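Local coordinates for DNA endonuclease i-cvui (Chlorella vulgaris, PDB 5A78), which is a LAGLIDADG homing endonuclease of intron homing and here grips the I-CreI target DNA, which remains uncleaved, at a contact of chain A with DNA. Residues are numbered along the deposited sequence; one frame, centred on the assembly and turned at random.

Site 1: a contact of chain A with DNA. Residues 28, 142-145. With nucleotides of chain B.
Gln28 and Arg143 reach the DC17–DG18 step of chain B from different parts of the protein, one passing into the major groove and the other lying against the backbone. Gln28, on strand 23-31, is extended beyond CG and carries its amide to the Hoogsteen edge of the paired guanine DG18, with the amide plane turned about 23° from the plane of the base. As modelled, its carbonyl OE1 lies 2.8 Å from DG18 N7 and 2.9 Å from OP2 of the DG18 phosphate. All of these atoms can only accept, so the pairings clash and the assignment of the amide is doubtful; rotated by half a turn, the amide would present its NH2 group to the same acceptors. Arg143 comes from the loop and uses a different geometry. Its CG sits between the backbone N and the carbonyl carbon (chi1 65°), and a bend at chi3 brings the guanidinium round to the phosphate of DC17. The phosphate oxygen OP1 lies above one face of that group, toward its rim, and forms a salt bridge with NH1 at 3.3 Å. The attraction is thus exerted across the face and probably depends more on charge than on directed N-H bonds. Lys142 diverges from Arg143 by roughly a right angle, and its extended aliphatic chain runs beside the sugar of DC17, with CB 3.7 Å from C4' and CD 3.8 Å from C1'. Between these side chains and DG18, the backbone gives the more directional grip. Thr144 N donates to DG18 OP1 over 2.8 Å, almost straight at 177°, and Ile145 adds looser contacts as its CD1 approaches the same oxygen at 4.0 Å. The site clasps two consecutive phosphates from the loop while a strand residue reaches a base edge, an arrangement that probably helps to hold the target DNA in register.

Site 2: a contact of chain A with DNA. Residues 23-24, 26, 48, 138-139. With nucleotides of chain B.
Phe48 of strand 39-50 makes the tightly packed part of this contact, its ring lying against the C8 edge of the paired guanine DG15. The planes of the Phe48 ring and the five-membered ring of DG15 meet at 55°, edge to face, and C8 of the base points over the centre of the phenyl ring. With CG anti to the carbonyl carbon (chi1 -46°), the ring is directed into the major groove, and its leading atom CZ comes within 3.3 Å of DG15 C8. CZ also approaches N7 of the neighbouring adenine DA16 at 3.7 Å, while CE1 touches the DG15 sugar at C2', giving the ring contacts with two successive nucleotides. Shortening Phe48 to an alanine is likely to open a gap beneath the guanine C8 edge and leave that base without the aromatic face it rests against. Farther along the strand of DNA, the contact becomes polar and looser. Gly23, the last residue of the LAGLIDADG motif, stays back from the DA16 phosphate, whereas Cys24 sends its SG toward OP2 of that group in a weak hydrogen bond. On the other nonbridging oxygen, OP1, the backbone N of Asp139 makes another weak, bent bond. The Asp139 carboxylate atom OD2 is 3.6 Å from the same OP1, a proximity of like charges that is likely to be unfavourable unless something offsets it. Firmer polar contacts return at the DC17 phosphate, where Asn26 and Thr138 approach from different directions. Asn26, from strand 23-31, also points its amide weakly at the bridging O5'. The hydroxyl OG1 of Thr138, in the loop, bonds to DC17 OP2 at 3.2 Å. That phosphate oxygen takes a second hydrogen bond from Asn26 ND2, at 2.9 Å and tilted 26° out of the amide plane.

Site 1: a contact of chain A with DNA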
# COMPACT_ATOMS: atom_id res chain seq x y z
N GLN A 28 -15.91 4.79 13.82
CA GLN A 28 -16.80 3.67 14.04
C GLN A 28 -17.76 3.93 15.23
O GLN A 28 -17.36 4.57 16.22
CB GLN A 28 -15.95 2.43 14.31
CG GLN A 28 -16.59 1.11 14.03
CD GLN A 28 -15.57 -0.01 14.09
OE1 GLN A 28 -15.89 -1.14 14.47
NE2 GLN A 28 -14.32 0.30 13.76
N LYS A 142 -19.49 -3.35 6.12
CA LYS A 142 -19.60 -4.25 7.20
C LYS A 142 -20.44 -3.62 8.25
O LYS A 142 -20.94 -4.33 9.10
CB LYS A 142 -18.20 -4.59 7.70
CG LYS A 142 -17.38 -5.38 6.68
CD LYS A 142 -15.95 -5.72 7.14
CE LYS A 142 -15.21 -6.53 6.08
NZ LYS A 142 -13.80 -6.92 6.37
N ARG A 143 -20.62 -2.30 8.20
CA ARG A 143 -21.20 -1.65 9.35
C ARG A 143 -22.68 -1.75 9.57
O ARG A 143 -23.49 -1.57 8.68
CB ARG A 143 -20.62 -0.29 9.64
CG ARG A 143 -20.84 0.80 8.64
CD ARG A 143 -20.75 2.10 9.40
NE ARG A 143 -19.65 2.97 9.07
CZ ARG A 143 -18.43 2.85 9.54
NH1 ARG A 143 -18.17 1.85 10.31
NH2 ARG A 143 -17.50 3.71 9.25
N THR A 144 -23.00 -2.09 10.80
CA THR A 144 -24.30 -2.52 11.20
C THR A 144 -24.82 -1.51 12.19
O THR A 144 -25.90 -1.67 12.68
CB THR A 144 -24.17 -3.91 11.85
OG1 THR A 144 -23.88 -4.89 10.84
CG2 THR A 144 -25.42 -4.32 12.54
N ILE A 145 -24.06 -0.48 12.48
CA ILE A 145 -24.50 0.51 13.43
C ILE A 145 -24.37 1.85 12.78
O ILE A 145 -23.29 2.29 12.48
CB ILE A 145 -23.67 0.44 14.73
CG1 ILE A 145 -24.14 -0.68 15.61
CG2 ILE A 145 -23.80 1.70 15.57
CD1 ILE A 145 -23.04 -1.60 16.05
P DC B 17 -16.14 -0.15 8.10
OP1 DC B 17 -17.59 -0.31 7.87
OP2 DC B 17 -15.47 1.11 7.70
O5' DC B 17 -15.79 -0.39 9.65
C5' DC B 17 -16.78 -0.85 10.54
C4' DC B 17 -17.03 -2.34 10.38
O4' DC B 17 -15.79 -3.00 10.03
C3' DC B 17 -17.50 -3.02 11.64
O3' DC B 17 -18.91 -2.94 11.73
C2' DC B 17 -17.01 -4.46 11.46
C1' DC B 17 -15.73 -4.28 10.63
N1 DC B 17 -14.47 -4.35 11.41
C2 DC B 17 -14.10 -5.55 12.03
O2 DC B 17 -14.84 -6.54 11.94
N3 DC B 17 -12.94 -5.59 12.73
C4 DC B 17 -12.16 -4.51 12.81
N4 DC B 17 -11.01 -4.62 13.49
C5 DC B 17 -12.52 -3.28 12.18
C6 DC B 17 -13.67 -3.25 11.50
P DG B 18 -19.60 -2.32 13.04
OP1 DG B 18 -20.97 -1.90 12.68
OP2 DG B 18 -18.66 -1.34 13.63
O5' DG B 18 -19.67 -3.57 14.04
C5' DG B 18 -20.24 -4.80 13.61
C4' DG B 18 -19.69 -5.95 14.42
O4' DG B 18 -18.23 -5.99 14.28
C3' DG B 18 -19.98 -5.86 15.92
O3' DG B 18 -20.41 -7.11 16.44
C2' DG B 18 -18.64 -5.45 16.51
C1' DG B 18 -17.64 -6.08 15.55
N9 DG B 18 -16.38 -5.35 15.56
C8 DG B 18 -16.18 -4.03 15.23
N7 DG B 18 -14.95 -3.63 15.40
C5 DG B 18 -14.30 -4.75 15.88
C6 DG B 18 -12.96 -4.92 16.23
O6 DG B 18 -12.05 -4.09 16.19
N1 DG B 18 -12.70 -6.22 16.67
C2 DG B 18 -13.63 -7.22 16.76
N2 DG B 18 -13.19 -8.41 17.20
N3 DG B 18 -14.90 -7.07 16.43
C4 DG B 18 -15.16 -5.82 16.00

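Site 2: a contact of chain A with DNA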
# COMPACT_ATOMS: atom_id res chain seq x y z
N GLY A 23 -3.76 1.27 4.27
CA GLY A 23 -4.10 1.87 5.54
C GLY A 23 -5.58 1.84 5.81
O GLY A 23 -6.35 1.17 5.12
N CYS A 24 -5.98 2.56 6.85
CA CYS A 24 -7.38 2.63 7.23
C CYS A 24 -7.53 3.78 8.18
O CYS A 24 -7.17 3.67 9.36
CB CYS A 24 -7.87 1.34 7.88
SG CYS A 24 -9.70 1.22 7.97
N ASN A 26 -10.35 5.71 9.91
CA ASN A 26 -11.74 5.30 10.10
C ASN A 26 -12.39 5.84 11.37
O ASN A 26 -11.71 6.30 12.29
CB ASN A 26 -11.82 3.77 10.08
CG ASN A 26 -13.23 3.25 9.83
OD1 ASN A 26 -14.22 3.98 9.94
ND2 ASN A 26 -13.32 1.98 9.46
N PHE A 48 -1.81 -2.43 7.95
CA PHE A 48 -1.69 -3.88 7.95
C PHE A 48 -0.47 -4.36 7.17
O PHE A 48 -0.14 -3.82 6.12
CB PHE A 48 -2.93 -4.54 7.35
CG PHE A 48 -4.22 -3.98 7.85
CD1 PHE A 48 -4.78 -2.86 7.25
CD2 PHE A 48 -4.89 -4.58 8.90
CE1 PHE A 48 -5.97 -2.34 7.70
CE2 PHE A 48 -6.10 -4.05 9.36
CZ PHE A 48 -6.63 -2.94 8.75
N THR A 138 -15.32 4.37 2.75
CA THR A 138 -14.58 3.16 2.94
C THR A 138 -15.19 2.05 2.15
O THR A 138 -16.37 1.76 2.24
CB THR A 138 -14.52 2.74 4.39
OG1 THR A 138 -15.85 2.61 4.88
CG2 THR A 138 -13.81 3.76 5.17
N ASP A 139 -14.35 1.40 1.38
CA ASP A 139 -14.79 0.39 0.47
C ASP A 139 -15.54 -0.63 1.27
O ASP A 139 -16.11 -1.55 0.76
CB ASP A 139 -13.58 -0.22 -0.23
CG ASP A 139 -12.59 0.85 -0.71
OD1 ASP A 139 -13.02 1.88 -1.24
OD2 ASP A 139 -11.37 0.64 -0.56
P DG B 15 -5.46 -3.84 1.68
OP1 DG B 15 -6.57 -3.91 0.69
OP2 DG B 15 -4.23 -3.06 1.46
O5' DG B 15 -6.06 -3.34 3.09
C5' DG B 15 -6.76 -2.13 3.17
C4' DG B 15 -8.22 -2.41 3.34
O4' DG B 15 -8.42 -3.75 3.87
C3' DG B 15 -8.93 -1.49 4.32
O3' DG B 15 -10.19 -1.26 3.80
C2' DG B 15 -8.99 -2.32 5.61
C1' DG B 15 -9.26 -3.69 5.02
N9 DG B 15 -8.91 -4.83 5.86
C8 DG B 15 -7.73 -5.06 6.51
N7 DG B 15 -7.68 -6.21 7.11
C5 DG B 15 -8.91 -6.79 6.82
C6 DG B 15 -9.44 -8.04 7.20
O6 DG B 15 -8.91 -8.91 7.91
N1 DG B 15 -10.72 -8.24 6.70
C2 DG B 15 -11.41 -7.33 5.93
N2 DG B 15 -12.64 -7.70 5.53
N3 DG B 15 -10.92 -6.16 5.57
C4 DG B 15 -9.67 -5.96 6.05
P DA B 16 -11.00 0.05 4.22
OP1 DA B 16 -11.74 0.58 3.04
OP2 DA B 16 -10.02 0.92 4.91
O5' DA B 16 -12.06 -0.58 5.23
C5' DA B 16 -12.64 -1.84 4.89
C4' DA B 16 -13.65 -2.27 5.93
O4' DA B 16 -13.10 -3.35 6.72
C3' DA B 16 -14.03 -1.18 6.93
O3' DA B 16 -15.38 -1.34 7.33
C2' DA B 16 -13.08 -1.47 8.08
C1' DA B 16 -13.10 -2.98 8.07
N9 DA B 16 -11.98 -3.60 8.77
C8 DA B 16 -10.86 -2.98 9.25
N7 DA B 16 -10.04 -3.79 9.88
C5 DA B 16 -10.68 -5.02 9.81
C6 DA B 16 -10.33 -6.30 10.30
N6 DA B 16 -9.19 -6.56 10.96
N1 DA B 16 -11.20 -7.31 10.07
C2 DA B 16 -12.32 -7.05 9.40
N3 DA B 16 -12.75 -5.90 8.90
C4 DA B 16 -11.87 -4.92 9.14
P DC B 17 -16.14 -0.15 8.10
OP1 DC B 17 -17.59 -0.31 7.87
OP2 DC B 17 -15.47 1.11 7.70
O5' DC B 17 -15.79 -0.39 9.65
C5' DC B 17 -16.78 -0.85 10.54
C4' DC B 17 -17.03 -2.34 10.38
O4' DC B 17 -15.79 -3.00 10.03
C3' DC B 17 -17.50 -3.02 11.64
O3' DC B 17 -18.91 -2.94 11.73
C2' DC B 17 -17.01 -4.46 11.46
C1' DC B 17 -15.73 -4.28 10.63
N1 DC B 17 -14.47 -4.35 11.41
C2 DC B 17 -14.10 -5.55 12.03
O2 DC B 17 -14.84 -6.54 11.94
N3 DC B 17 -12.94 -5.59 12.73
C4 DC B 17 -12.16 -4.51 12.81
N4 DC B 17 -11.01 -4.62 13.49
C5 DC B 17 -12.52 -3.28 12.18
C6 DC B 17 -13.67 -3.25 11.50

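Sites 1 and 2 lie about 14 Å apart, measured between the centres of their C-alpha atoms, and follow one DNA strand from DG15 to DG18. Strand 23-31 contributes to both, and so does the loop between helix 121-135 and helix 147-156; strand 39-50 enters at site 2. The nucleotide DC17 is common to the two, since each site holds a different part of its phosphate group. Strand and loop thus follow the DNA together, gripping consecutive backbone groups while the strands also meet base edges. The second protein copy in the assembly repeats these contacts.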